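Local structure of putative hemin storage protein (Bordetella bronchiseptica, 6AU1) at residues A286-Q291 and D295-E300; R319-L324 and Y332-D337. The protein cleaves deacetylated poly-beta-1,6-N-acetylglucosamine through the glycoside hydrolase domain described here, and can disrupt bacterial biofilms. All coordinates share one frame; numbering follows the deposited sequence. Where two conformers were deposited one is given.

How the interactions relate
Interactions 1 and 2 follow one another along the chain, each pairing a helix with the strand that comes next, and their centres lie about 14 Å apart. They meet in the sheet, where strands 297-305 and 332-335 run side by side in parallel: Phe299 O lies 3.2 Å from Gly333 N, a probable hydrogen bond. A second tie runs from helix to strand: Leu324 CD1 of interaction 2 packs 3.7 Å from Phe299 CB of interaction 1. Glu300 OE2 also lies 3.6 Å from Tyr335 CB. Both belong to consecutive helix-strand units of what is consistent with a TIM barrel, each centred about 17 Å from the centre of the chain.

Interaction 1: A286-Q291 and D295-E300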
loop_
_atom_site.group_PDB
_atom_site.type_symbol
_atom_site.label_atom_id
_atom_site.label_comp_id
_atom_site.label_asym_id
_atom_site.label_seq_id
_atom_site.Cartn_x
_atom_site.Cartn_y
_atom_site.Cartn_z
ATOM N N ALA A 286 -10.046 -8.406 17.006
ATOM C CA ALA A 286 -11.443 -8.373 17.433
ATOM C C ALA A 286 -12.247 -7.409 16.571
ATOM O O ALA A 286 -13.390 -7.693 16.205
ATOM C CB ALA A 286 -11.548 -7.983 18.897
ATOM N N ALA A 287 -11.645 -6.263 16.255
ATOM C CA ALA A 287 -12.312 -5.259 15.431
ATOM C C ALA A 287 -12.585 -5.796 14.033
ATOM O O ALA A 287 -13.669 -5.595 13.485
ATOM C CB ALA A 287 -11.478 -3.978 15.355
ATOM N N VAL A 288 -11.591 -6.471 13.457
ATOM C CA VAL A 288 -11.740 -7.057 12.131
ATOM C C VAL A 288 -12.807 -8.155 12.150
ATOM O O VAL A 288 -13.656 -8.224 11.257
ATOM C CB VAL A 288 -10.400 -7.622 11.620
ATOM C CG1 VAL A 288 -10.594 -8.346 10.301
ATOM C CG2 VAL A 288 -9.401 -6.486 11.457
ATOM N N ALA A 289 -12.768 -9.000 13.174
ATOM C CA ALA A 289 -13.763 -10.063 13.329
ATOM C C ALA A 289 -15.179 -9.496 13.416
ATOM O O ALA A 289 -16.125 -10.060 12.861
ATOM C CB ALA A 289 -13.457 -10.899 14.561
ATOM N N ARG A 290 -15.310 -8.371 14.110
ATOM C CA ARG A 290 -16.599 -7.720 14.316
ATOM C C ARG A 290 -17.207 -7.305 12.975
ATOM O O ARG A 290 -18.426 -7.295 12.813
ATOM C CB ARG A 290 -16.421 -6.521 15.247
ATOM C CG ARG A 290 -17.682 -5.877 15.767
ATOM C CD ARG A 290 -17.355 -5.022 16.991
ATOM N NE ARG A 290 -16.893 -5.831 18.122
ATOM C CZ ARG A 290 -15.642 -5.863 18.583
ATOM N NH1 ARG A 290 -14.690 -5.120 18.024
ATOM N NH2 ARG A 290 -15.346 -6.639 19.619
ATOM N N GLN A 291 -16.344 -6.990 12.012
ATOM C CA GLN A 291 -16.766 -6.654 10.654
ATOM C C GLN A 291 -16.796 -7.887 9.746
ATOM O O GLN A 291 -16.958 -7.760 8.532
ATOM C CB GLN A 291 -15.832 -5.595 10.047
ATOM C CG GLN A 291 -15.725 -4.319 10.863
ATOM C CD GLN A 291 -17.055 -3.618 11.012
ATOM O OE1 GLN A 291 -17.792 -3.448 10.040
ATOM N NE2 GLN A 291 -17.376 -3.209 12.234
ATOM N N ASP A 295 -11.545 -13.428 6.887
ATOM C CA ASP A 295 -11.293 -14.247 5.706
ATOM C C ASP A 295 -10.520 -13.497 4.619
ATOM O O ASP A 295 -9.776 -14.114 3.852
ATOM C CB ASP A 295 -12.606 -14.787 5.138
ATOM C CG ASP A 295 -13.148 -15.952 5.941
ATOM O OD1 ASP A 295 -12.360 -16.589 6.670
ATOM O OD2 ASP A 295 -14.361 -16.234 5.842
ATOM N N ARG A 296 -10.657 -12.178 4.556
ATOM C CA ARG A 296 -9.941 -11.450 3.510
ATOM C C ARG A 296 -9.048 -10.330 4.026
ATOM O O ARG A 296 -8.484 -9.573 3.243
ATOM C CB ARG A 296 -10.937 -10.910 2.484
ATOM C CG ARG A 296 -11.637 -12.039 1.732
ATOM C CD ARG A 296 -12.390 -11.559 0.512
ATOM N NE ARG A 296 -13.625 -10.871 0.861
ATOM C CZ ARG A 296 -13.779 -9.555 0.828
ATOM N NH1 ARG A 296 -12.772 -8.777 0.457
ATOM N NH2 ARG A 296 -14.945 -9.018 1.159
ATOM N N THR A 297 -8.887 -10.243 5.339
ATOM C CA THR A 297 -7.931 -9.283 5.891
ATOM C C THR A 297 -6.596 -9.963 6.131
ATOM O O THR A 297 -6.519 -10.982 6.811
ATOM C CB THR A 297 -8.443 -8.659 7.200
ATOM O OG1 THR A 297 -9.681 -8.001 6.938
ATOM C CG2 THR A 297 -7.440 -7.636 7.753
ATOM N N ILE A 298 -5.551 -9.399 5.541
ATOM C CA ILE A 298 -4.194 -9.855 5.767
ATOM C C ILE A 298 -3.564 -8.961 6.819
ATOM O O ILE A 298 -3.480 -7.746 6.638
ATOM C CB ILE A 298 -3.378 -9.828 4.474
ATOM C CG1 ILE A 298 -4.042 -10.732 3.434
ATOM C CG2 ILE A 298 -1.930 -10.243 4.725
ATOM C CD1 ILE A 298 -3.427 -10.644 2.057
ATOM N N PHE A 299 -3.168 -9.554 7.939
ATOM C CA PHE A 299 -2.529 -8.787 8.994
ATOM C C PHE A 299 -1.054 -8.664 8.654
ATOM O O PHE A 299 -0.280 -9.604 8.835
ATOM C CB PHE A 299 -2.750 -9.444 10.361
ATOM C CG PHE A 299 -4.186 -9.413 10.806
ATOM C CD1 PHE A 299 -5.092 -10.359 10.332
ATOM C CD2 PHE A 299 -4.635 -8.430 11.668
ATOM C CE1 PHE A 299 -6.418 -10.315 10.716
ATOM C CE2 PHE A 299 -5.968 -8.387 12.078
ATOM C CZ PHE A 299 -6.861 -9.326 11.598
ATOM N N GLU A 300 -0.685 -7.501 8.128
ATOM C CA GLU A 300 0.687 -7.284 7.688
ATOM C C GLU A 300 1.529 -6.746 8.840
ATOM O O GLU A 300 1.337 -5.620 9.298
ATOM C CB GLU A 300 0.722 -6.330 6.498
ATOM C CG GLU A 300 2.097 -6.202 5.893
ATOM C CD GLU A 300 2.077 -5.558 4.525
ATOM O OE1 GLU A 300 1.053 -4.945 4.145
ATOM O OE2 GLU A 300 3.102 -5.668 3.828
#
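The Phe299 ring has Thr297 CG2 over one face, 4.1 Å above its plane and shifted toward the rim, while Val288 of the helix approaches the far end of the ring obliquely. Val288 CG2 comes to 3.8 Å from Phe299 CZ, the two side chains arriving from opposite directions. The second methyl of the valine does separate work: CG1, anti to the backbone N (chi1 175°), meets the threonine tip to tip, 3.5 Å from Thr297 OG1 and 3.8 Å from Thr297 CB. One branched side chain thus serves two strand residues two positions apart, Thr297 and Phe299. No hydrogen bond crosses between 286-291 and 295-300. The buried hydroxyl of Thr297 is instead bonded to Gly293 O in the connecting turn, so the polar atom beside the valine methyl has its partner within the turn that leads from helix to strand. Leu265 of the neighbouring strand 262-266 touches all three residues, and Leu253 and Val240 add to the apolar surroundings of Val288. Val288 thus packs the C-terminal part of helix 277-290 against the start of strand 297-305, an alpha-to-beta connection of the TIM-barrel fold expected for this glycoside hydrolase family.

Interaction 2: R319-L324 and Y332-D337; sequences RQMVQL and YGYYPD
Met321 lays its side chain across the Tyr332 ring at about a right angle, with CB over one face and CG 3.8 Å from Tyr332 CE1. Its sulfur completes a Met-aromatic contact: SD is 4.9 Å from the ring centroid and 56° off the normal, an oblique approach. Because the chain is extended beyond CG, the methyl reaches past this ring to the next tyrosine on the same side of the strand, placing Met321 CE 4.0 Å from Tyr334 CD2. Leu324, one helical turn on, slides past Tyr332 in the opposite direction and sets CD1 3.6 Å from Tyr332 CB. With CG between the backbone N and the carbonyl carbon (chi1 50°), the Tyr332 ring lies where Met321 crosses it. Farther out, the phenol ends have polar partners. Tyr332 OH is bonded to Val352 O and Arg325 NH1, whereas Tyr334 OH donates to Asp337 OD1 at 2.6 Å, on the anti side and 30° out of the carboxylate plane. Arg35 forms a salt bridge with that same carboxylate oxygen. The helix 314-326 and strand 332-335 are therefore joined through apolar and sulfur-aromatic contacts, while the hydrogen bonds at the ring ends probably limit how far the tyrosine rings can shift against Met321.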
loop_
_atom_site.group_PDB
_atom_site.type_symbol
_atom_site.label_atom_id
_atom_site.label_comp_id
_atom_site.label_asym_id
_atom_site.label_seq_id
_atom_site.Cartn_x
_atom_site.Cartn_y
_atom_site.Cartn_z
ATOM N N ARG A 319 6.065 -14.646 17.378
ATOM C CA ARG A 319 5.074 -14.646 18.456
ATOM C C ARG A 319 3.812 -13.916 18.011
ATOM O O ARG A 319 2.703 -14.302 18.394
ATOM C CB ARG A 319 5.617 -13.998 19.729
ATOM C CG ARG A 319 6.568 -14.859 20.539
ATOM C CD ARG A 319 7.013 -14.110 21.787
ATOM N NE ARG A 319 8.249 -14.648 22.351
ATOM C CZ ARG A 319 9.138 -13.922 23.021
ATOM N NH1 ARG A 319 8.937 -12.622 23.205
ATOM N NH2 ARG A 319 10.235 -14.493 23.500
ATOM N N GLN A 320 3.977 -12.864 17.205
ATOM C CA GLN A 320 2.814 -12.151 16.684
ATOM C C GLN A 320 2.022 -13.056 15.738
ATOM O O GLN A 320 0.788 -13.095 15.788
ATOM C CB GLN A 320 3.223 -10.852 15.973
ATOM C CG GLN A 320 3.696 -9.783 16.938
ATOM C CD GLN A 320 4.017 -8.481 16.233
ATOM O OE1 GLN A 320 4.419 -8.479 15.070
ATOM N NE2 GLN A 320 3.825 -7.369 16.929
ATOM N N MET A 321 2.729 -13.810 14.904
ATOM C CA MET A 321 2.055 -14.730 13.992
ATOM C C MET A 321 1.330 -15.836 14.756
ATOM O O MET A 321 0.200 -16.180 14.415
ATOM C CB MET A 321 3.049 -15.322 12.995
ATOM C CG MET A 321 3.567 -14.278 12.004
ATOM S SD MET A 321 4.845 -14.956 10.944
ATOM C CE MET A 321 5.241 -13.510 9.958
ATOM N N VAL A 322 1.957 -16.375 15.801
ATOM C CA VAL A 322 1.302 -17.414 16.591
ATOM C C VAL A 322 0.069 -16.827 17.279
ATOM O O VAL A 322 -0.977 -17.482 17.363
ATOM C CB VAL A 322 2.270 -18.043 17.633
ATOM C CG1 VAL A 322 1.518 -18.948 18.638
ATOM C CG2 VAL A 322 3.366 -18.830 16.912
ATOM N N GLN A 323 0.177 -15.581 17.739
ATOM C CA GLN A 323 -0.954 -14.946 18.407
ATOM C C GLN A 323 -2.124 -14.805 17.433
ATOM O O GLN A 323 -3.274 -15.099 17.795
ATOM C CB GLN A 323 -0.573 -13.572 18.982
ATOM C CG GLN A 323 -1.750 -12.855 19.647
ATOM C CD GLN A 323 -1.451 -11.400 20.004
ATOM O OE1 GLN A 323 -0.542 -10.783 19.449
ATOM N NE2 GLN A 323 -2.217 -10.855 20.946
ATOM N N LEU A 324 -1.829 -14.337 16.220
ATOM C CA LEU A 324 -2.839 -14.232 15.161
ATOM C C LEU A 324 -3.503 -15.583 14.907
ATOM O O LEU A 324 -4.732 -15.681 14.877
ATOM C CB LEU A 324 -2.228 -13.704 13.860
ATOM C CG LEU A 324 -1.740 -12.253 13.845
ATOM C CD1 LEU A 324 -1.029 -11.934 12.525
ATOM C CD2 LEU A 324 -2.885 -11.271 14.112
ATOM N N TYR A 332 -1.756 -13.467 6.987
ATOM C CA TYR A 332 -0.808 -12.509 7.542
ATOM C C TYR A 332 0.468 -12.520 6.729
ATOM O O TYR A 332 0.594 -13.271 5.767
ATOM C CB TYR A 332 -0.514 -12.796 9.030
ATOM C CG TYR A 332 -0.148 -14.230 9.343
ATOM C CD1 TYR A 332 1.129 -14.715 9.085
ATOM C CD2 TYR A 332 -1.079 -15.093 9.910
ATOM C CE1 TYR A 332 1.462 -16.035 9.367
ATOM C CE2 TYR A 332 -0.752 -16.416 10.202
ATOM C CZ TYR A 332 0.524 -16.870 9.921
ATOM O OH TYR A 332 0.855 -18.170 10.200
ATOM N N GLY A 333 1.403 -11.668 7.112
ATOM C CA GLY A 333 2.653 -11.556 6.381
ATOM C C GLY A 333 3.530 -10.523 7.043
ATOM O O GLY A 333 3.232 -10.073 8.156
ATOM N N TYR A 334 4.616 -10.139 6.382
ATOM C CA TYR A 334 5.482 -9.145 6.995
ATOM C C TYR A 334 6.139 -8.252 5.949
ATOM O O TYR A 334 6.260 -8.604 4.771
ATOM C CB TYR A 334 6.559 -9.809 7.876
ATOM C CG TYR A 334 7.578 -10.613 7.098
ATOM C CD1 TYR A 334 8.690 -9.995 6.521
ATOM C CD2 TYR A 334 7.439 -11.988 6.943
ATOM C CE1 TYR A 334 9.620 -10.728 5.797
ATOM C CE2 TYR A 334 8.363 -12.729 6.223
ATOM C CZ TYR A 334 9.457 -12.096 5.656
ATOM O OH TYR A 334 10.382 -12.819 4.934
ATOM N N TYR A 335 6.558 -7.087 6.434
ATOM C CA TYR A 335 7.283 -6.088 5.662
ATOM C C TYR A 335 8.336 -5.502 6.598
ATOM O O TYR A 335 8.019 -5.196 7.742
ATOM C CB TYR A 335 6.333 -4.990 5.154
ATOM C CG TYR A 335 7.047 -3.851 4.463
ATOM C CD1 TYR A 335 7.815 -4.080 3.328
ATOM C CD2 TYR A 335 6.944 -2.543 4.935
ATOM C CE1 TYR A 335 8.476 -3.026 2.683
ATOM C CE2 TYR A 335 7.595 -1.491 4.300
ATOM C CZ TYR A 335 8.366 -1.741 3.173
ATOM O OH TYR A 335 9.020 -0.694 2.546
ATOM N N PRO A 336 9.595 -5.352 6.139
ATOM C CA PRO A 336 10.222 -5.698 4.866
ATOM C C PRO A 336 11.035 -6.983 4.962
ATOM O O PRO A 336 11.335 -7.447 6.063
ATOM C CB PRO A 336 11.149 -4.504 4.621
ATOM C CG PRO A 336 11.672 -4.217 6.041
ATOM C CD PRO A 336 10.537 -4.615 7.006
ATOM N N ASP A 337 11.399 -7.548 3.823
ATOM C CA ASP A 337 12.357 -8.641 3.841
ATOM C C ASP A 337 13.760 -8.071 3.671
ATOM O O ASP A 337 14.083 -7.470 2.635
ATOM C CB ASP A 337 12.052 -9.661 2.754
ATOM C CG ASP A 337 12.794 -10.961 2.976
ATOM O OD1 ASP A 337 12.443 -11.659 3.945
ATOM O OD2 ASP A 337 13.746 -11.247 2.224
#